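One contact in two related proteins. Structure 1 is cellulase from Bacteroides salanitronis, which probably cleaves internal beta-1,4-glucosidic bonds of cellulose as a family 5 broad-specificity endoglucanase, the chain here holding its TIM-barrel catalytic domain: PDB 6WQY (chain A, 1.05 Å), residues G34-N39 and S74-V79. Structure 2 is endoglucanase FnCel5A from Fervidobacterium nodosum: PDB 3RJY (chain B, 2.20 Å), residues G23-N28 and S57-I62. Both blocks share one frame: the second was fitted to the first on N, CA, C and O of the twelve residues, RMSD 0.23 Å. Numbering follows each deposited sequence.

Structure 1 (6WQY); sequences GWNLGN and SVRIPV.
Strands 34-37 and 74-77 run parallel, with axes 4.5 Å apart at the closest, as the first two strands of the eight-stranded TIM barrel. Backbone bonds join W35 N to S74 O, W35 O to R76 N and L37 N to R76 O. N36 and R76 lie side by side on one face of the sheet. N36 OD1 takes a bond from R76 NH1 at 2.8 Å, with an N-H...O angle of 166°. The amide and guanidinium planes stand 82° apart. R76 also forms salt bridges with E170 and E309. W35 and V75 lie on the other face; W35 packs on L67 of helix 61-70. W35 NE1 bonds to D346. The far edge of the indole reaches along its own strand: CZ3 is 3.8 Å from L37 CD1. L37 has CG anti to the backbone N (chi1 -176°). Its CB is 4.5 Å from V75 CG1, and the side chain also meets L63. S74 OG bonds to L31 O. Past the strands, a water bridges L37 O and P78 O. The N39 side chain touches W54.

Structure 2 (3RJY); sequences GINMGN and SVRIPI. With GLC (alpha-D-glucopyranose), chain C.
Strands 23-25 and 57-60 run parallel, with axes 4.6 Å apart at the closest. Backbone bonds join I24 N to S57 O, I24 O to R59 N and M26 N to R59 O. N25 and R59 lie side by side on one face of the sheet. N25 OD1 takes a bond from R59 NH1 at 2.9 Å, with an N-H...O angle of 153°. The amide and guanidinium planes stand 81° apart. R59 also forms salt bridges with E140 and E260. I24 and V58 lie on the other face; I24 packs on I50 of helix 45-53. M26 has CG anti to the backbone N (chi1 -178°), then bends at its next two torsions. Its CB is 4.1 Å from V58 CG2, and the side chain also meets Y46. S57 OG bonds to I20 O. Past the strands, a water bridges M26 O and P61 O. N28 lines a glucose pocket: its OD1 is 3.3 Å from C2 of the sugar and accepts a weak bond from O3.

How the two compare
Both structures keep the parallel strand pair, its backbone hydrogen bonds and the bond from R76(A) or R59(B) to N36(A) or N25(B). These polar side chains keep their place, as does the water bridging L37(A) O and P78(A) O, or M26(B) O and P61(B) O. W35(A) is exchanged for I24(B). The CB atoms coincide, and CD1 of W35(A) and CD1 of I24(B) are 0.8 Å apart. CD2, NE1, CE2, CE3, CZ2, CZ3 and CH2 of W35(A) have no counterpart in I24(B). Absent with them are the touches of W35(A) CZ3 on L37(A) CA, at 3.5 Å, and on L37(A) CD1, at 3.8 Å; packing within the first strand may be less tight at this point. L37(A) stands against M26(B). CD1 of L37(A) and SD of M26(B) are 0.7 Å apart after superposition. CD2 of L37(A) and CE of M26(B) have no counterparts. Both side chains touch V75(A) or V58(B). V79(A) and I62(B) share the CB place, and CD1 of I62(B) is extra. S74(A) and S57(B) are turned, their OG atoms 2.3 Å apart. The models of V75(A) and V58(B) differ in chi1, 178° against 58°. The amide ends of N39(A) and N28(B) are twisted by about 67°. The glucose unit touching N28(B) is modelled in structure 2 alone.

Structure 1 (6WQY)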
loop_
_atom_site.group_PDB
_atom_site.type_symbol
_atom_site.label_atom_id
_atom_site.label_comp_id
_atom_site.label_asym_id
_atom_site.label_seq_id
_atom_site.Cartn_x
_atom_site.Cartn_y
_atom_site.Cartn_z
ATOM N N GLY A 34 -6.847 7.426 -0.661
ATOM C CA GLY A 34 -5.765 7.007 -1.521
ATOM C C GLY A 34 -6.193 6.115 -2.678
ATOM O O GLY A 34 -7.269 5.534 -2.706
ATOM N N TRP A 35 -5.261 5.968 -3.618
ATOM C CA TRP A 35 -5.441 5.174 -4.825
ATOM C C TRP A 35 -4.098 4.568 -5.192
ATOM O O TRP A 35 -3.075 5.249 -5.127
ATOM C CB TRP A 35 -5.955 6.079 -5.933
ATOM C CG TRP A 35 -6.301 5.453 -7.254
ATOM C CD1 TRP A 35 -7.527 4.989 -7.640
ATOM C CD2 TRP A 35 -5.444 5.318 -8.394
ATOM N NE1 TRP A 35 -7.492 4.579 -8.958
ATOM C CE2 TRP A 35 -6.220 4.764 -9.444
ATOM C CE3 TRP A 35 -4.109 5.636 -8.641
ATOM C CZ2 TRP A 35 -5.684 4.502 -10.715
ATOM C CZ3 TRP A 35 -3.577 5.367 -9.890
ATOM C CH2 TRP A 35 -4.370 4.819 -10.916
ATOM N N ASN A 36 -4.113 3.294 -5.598
ATOM C CA ASN A 36 -2.913 2.599 -6.042
ATOM C C ASN A 36 -2.799 2.567 -7.557
ATOM O O ASN A 36 -3.745 2.169 -8.246
ATOM C CB ASN A 36 -2.925 1.115 -5.625
ATOM C CG ASN A 36 -2.527 0.878 -4.192
ATOM O OD1 ASN A 36 -1.347 0.672 -3.896
ATOM N ND2 ASN A 36 -3.504 0.860 -3.305
ATOM N N LEU A 37 -1.619 2.919 -8.053
ATOM C CA LEU A 37 -1.250 2.765 -9.464
ATOM C C LEU A 37 -0.805 1.317 -9.684
ATOM O O LEU A 37 0.377 0.982 -9.695
ATOM C CB LEU A 37 -0.134 3.748 -9.790
ATOM C CG LEU A 37 0.322 3.789 -11.245
ATOM C CD1 LEU A 37 -0.758 4.330 -12.143
ATOM C CD2 LEU A 37 1.595 4.593 -11.367
ATOM N N GLY A 38 -1.791 0.413 -9.793
ATOM C CA GLY A 38 -1.511 -1.011 -9.800
ATOM C C GLY A 38 -1.300 -1.585 -11.195
ATOM O O GLY A 38 -1.720 -1.032 -12.205
ATOM N N ASN A 39 -0.668 -2.762 -11.227
ATOM C CA ASN A 39 -0.285 -3.411 -12.488
ATOM C C ASN A 39 0.444 -2.436 -13.405
ATOM O O ASN A 39 0.227 -2.400 -14.613
ATOM C CB ASN A 39 -1.466 -4.072 -13.189
ATOM C CG ASN A 39 -1.876 -5.384 -12.551
ATOM O OD1 ASN A 39 -1.420 -5.733 -11.483
ATOM N ND2 ASN A 39 -2.754 -6.120 -13.229
ATOM N N SER A 74 -3.973 11.055 -2.153
ATOM C CA SER A 74 -2.686 10.386 -2.104
ATOM C C SER A 74 -2.671 9.222 -3.087
ATOM O O SER A 74 -3.697 8.577 -3.306
ATOM C CB SER A 74 -2.439 9.825 -0.694
ATOM O OG SER A 74 -2.532 10.846 0.288
ATOM N N VAL A 75 -1.494 8.922 -3.637
ATOM C CA VAL A 75 -1.330 7.791 -4.548
ATOM C C VAL A 75 -0.207 6.900 -4.059
ATOM O O VAL A 75 0.917 7.370 -3.836
ATOM C CB VAL A 75 -1.034 8.266 -5.981
ATOM C CG1 VAL A 75 -0.824 7.092 -6.902
ATOM C CG2 VAL A 75 -2.168 9.126 -6.484
ATOM N N ARG A 76 -0.481 5.599 -3.966
ATOM C CA ARG A 76 0.561 4.609 -3.749
ATOM C C ARG A 76 1.020 4.109 -5.103
ATOM O O ARG A 76 0.203 3.747 -5.961
ATOM C CB ARG A 76 0.040 3.478 -2.869
ATOM C CG ARG A 76 1.050 2.375 -2.559
ATOM C CD ARG A 76 0.568 1.536 -1.402
ATOM N NE ARG A 76 1.374 0.376 -1.048
ATOM C CZ ARG A 76 1.189 -0.856 -1.500
ATOM N NH1 ARG A 76 0.312 -1.120 -2.456
ATOM N NH2 ARG A 76 1.913 -1.835 -0.970
ATOM N N ILE A 77 2.333 4.130 -5.293
ATOM C CA ILE A 77 3.011 3.773 -6.530
ATOM C C ILE A 77 3.840 2.531 -6.211
ATOM O O ILE A 77 5.020 2.634 -5.826
ATOM C CB ILE A 77 3.913 4.927 -7.007
ATOM C CG1 ILE A 77 3.118 6.220 -7.220
ATOM C CG2 ILE A 77 4.649 4.529 -8.284
ATOM C CD1 ILE A 77 3.972 7.471 -7.254
ATOM N N PRO A 78 3.278 1.337 -6.348
ATOM C CA PRO A 78 4.080 0.123 -6.165
ATOM C C PRO A 78 5.162 0.073 -7.230
ATOM O O PRO A 78 4.900 0.348 -8.406
ATOM C CB PRO A 78 3.066 -1.009 -6.321
ATOM C CG PRO A 78 1.849 -0.432 -6.842
ATOM C CD PRO A 78 1.870 1.043 -6.645
ATOM N N VAL A 79 6.379 -0.311 -6.827
ATOM C CA VAL A 79 7.497 -0.397 -7.765
ATOM C C VAL A 79 8.182 -1.747 -7.576
ATOM O O VAL A 79 8.694 -2.039 -6.490
ATOM C CB VAL A 79 8.534 0.723 -7.579
ATOM C CG1 VAL A 79 9.639 0.564 -8.629
ATOM C CG2 VAL A 79 7.895 2.093 -7.676
HETATM O O HOH W 1 3.093 1.601 -10.082
#

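Structure 2 (3RJY)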
loop_
_atom_site.group_PDB
_atom_site.type_symbol
_atom_site.label_atom_id
_atom_site.label_comp_id
_atom_site.label_asym_id
_atom_site.label_seq_id
_atom_site.Cartn_x
_atom_site.Cartn_y
_atom_site.Cartn_z
ATOM N N GLY B 23 -6.731 7.493 -0.587
ATOM C CA GLY B 23 -5.853 7.406 -1.722
ATOM C C GLY B 23 -6.209 6.248 -2.618
ATOM O O GLY B 23 -7.237 5.580 -2.419
ATOM N N ILE B 24 -5.348 6.029 -3.612
ATOM C CA ILE B 24 -5.543 4.968 -4.593
ATOM C C ILE B 24 -4.188 4.419 -5.044
ATOM O O ILE B 24 -3.201 5.141 -5.056
ATOM C CB ILE B 24 -6.427 5.456 -5.789
ATOM C CG1 ILE B 24 -7.014 4.276 -6.571
ATOM C CG2 ILE B 24 -5.687 6.418 -6.664
ATOM C CD1 ILE B 24 -8.229 4.643 -7.406
ATOM N N ASN B 25 -4.157 3.124 -5.347
ATOM C CA ASN B 25 -2.956 2.448 -5.842
ATOM C C ASN B 25 -2.877 2.539 -7.372
ATOM O O ASN B 25 -3.867 2.309 -8.061
ATOM C CB ASN B 25 -2.991 0.974 -5.426
ATOM C CG ASN B 25 -2.486 0.742 -4.017
ATOM O OD1 ASN B 25 -1.289 0.525 -3.800
ATOM N ND2 ASN B 25 -3.397 0.745 -3.052
ATOM N N MET B 26 -1.699 2.868 -7.892
ATOM C CA MET B 26 -1.443 2.812 -9.329
ATOM C C MET B 26 -0.948 1.390 -9.652
ATOM O O MET B 26 0.245 1.149 -9.793
ATOM C CB MET B 26 -0.422 3.892 -9.704
ATOM C CG MET B 26 -0.086 3.993 -11.168
ATOM S SD MET B 26 -1.430 4.524 -12.264
ATOM C CE MET B 26 -1.744 6.209 -11.734
ATOM N N GLY B 27 -1.895 0.459 -9.732
ATOM C CA GLY B 27 -1.606 -0.978 -9.802
ATOM C C GLY B 27 -1.281 -1.409 -11.207
ATOM O O GLY B 27 -1.601 -0.698 -12.156
ATOM N N ASN B 28 -0.615 -2.562 -11.326
ATOM C CA ASN B 28 -0.300 -3.191 -12.623
ATOM C C ASN B 28 0.554 -2.345 -13.580
ATOM O O ASN B 28 0.482 -2.515 -14.795
ATOM C CB ASN B 28 -1.589 -3.708 -13.281
ATOM C CG ASN B 28 -2.331 -4.673 -12.381
ATOM O OD1 ASN B 28 -1.780 -5.676 -11.966
ATOM N ND2 ASN B 28 -3.574 -4.355 -12.049
ATOM N N SER B 57 -4.028 11.056 -2.169
ATOM C CA SER B 57 -2.739 10.414 -2.304
ATOM C C SER B 57 -2.763 9.318 -3.354
ATOM O O SER B 57 -3.836 8.853 -3.747
ATOM C CB SER B 57 -2.301 9.841 -0.955
ATOM O OG SER B 57 -3.193 8.828 -0.518
ATOM N N VAL B 58 -1.571 8.914 -3.793
ATOM C CA VAL B 58 -1.402 7.790 -4.703
ATOM C C VAL B 58 -0.253 6.904 -4.173
ATOM O O VAL B 58 0.816 7.405 -3.810
ATOM C CB VAL B 58 -1.159 8.259 -6.200
ATOM C CG1 VAL B 58 0.082 9.171 -6.329
ATOM C CG2 VAL B 58 -1.031 7.067 -7.137
ATOM N N ARG B 59 -0.497 5.596 -4.092
ATOM C CA ARG B 59 0.537 4.655 -3.720
ATOM C C ARG B 59 1.074 4.022 -5.014
ATOM O O ARG B 59 0.310 3.602 -5.869
ATOM C CB ARG B 59 0.004 3.615 -2.722
ATOM C CG ARG B 59 0.978 2.480 -2.395
ATOM C CD ARG B 59 0.441 1.622 -1.270
ATOM N NE ARG B 59 1.362 0.554 -0.868
ATOM C CZ ARG B 59 1.250 -0.731 -1.216
ATOM N NH1 ARG B 59 0.273 -1.141 -2.009
ATOM N NH2 ARG B 59 2.140 -1.615 -0.778
ATOM N N ILE B 60 2.400 4.013 -5.162
ATOM C CA ILE B 60 3.023 3.549 -6.391
ATOM C C ILE B 60 3.915 2.332 -6.145
ATOM O O ILE B 60 5.089 2.483 -5.777
ATOM C CB ILE B 60 3.783 4.689 -7.137
ATOM C CG1 ILE B 60 2.855 5.900 -7.355
ATOM C CG2 ILE B 60 4.336 4.169 -8.491
ATOM C CD1 ILE B 60 3.537 7.166 -7.871
ATOM N N PRO B 61 3.352 1.116 -6.346
ATOM C CA PRO B 61 4.152 -0.110 -6.280
ATOM C C PRO B 61 5.274 -0.083 -7.340
ATOM O O PRO B 61 5.015 0.233 -8.513
ATOM C CB PRO B 61 3.139 -1.215 -6.598
ATOM C CG PRO B 61 1.757 -0.590 -6.351
ATOM C CD PRO B 61 1.933 0.847 -6.669
ATOM N N ILE B 62 6.499 -0.410 -6.916
ATOM C CA ILE B 62 7.664 -0.436 -7.800
ATOM C C ILE B 62 8.487 -1.717 -7.563
ATOM O O ILE B 62 8.875 -2.013 -6.429
ATOM C CB ILE B 62 8.554 0.828 -7.639
ATOM C CG1 ILE B 62 7.722 2.110 -7.840
ATOM C CG2 ILE B 62 9.704 0.791 -8.653
ATOM C CD1 ILE B 62 8.374 3.432 -7.374
HETATM C C1 GLC C . -3.179 -9.656 -11.339
HETATM C C2 GLC C . -2.740 -8.828 -12.535
HETATM C C3 GLC C . -1.457 -9.400 -13.117
HETATM C C4 GLC C . -0.413 -9.873 -12.087
HETATM C C5 GLC C . -0.976 -10.451 -10.782
HETATM C C6 GLC C . 0.105 -10.542 -9.689
HETATM O O1 GLC C . -3.508 -10.931 -11.818
HETATM O O2 GLC C . -3.738 -8.787 -13.540
HETATM O O3 GLC C . -0.922 -8.390 -13.924
HETATM O O4 GLC C . 0.337 -10.909 -12.689
HETATM O O5 GLC C . -2.141 -9.753 -10.368
HETATM O O6 GLC C . -0.244 -9.980 -8.437
HETATM O O HOH W 2 3.161 1.471 -10.319
#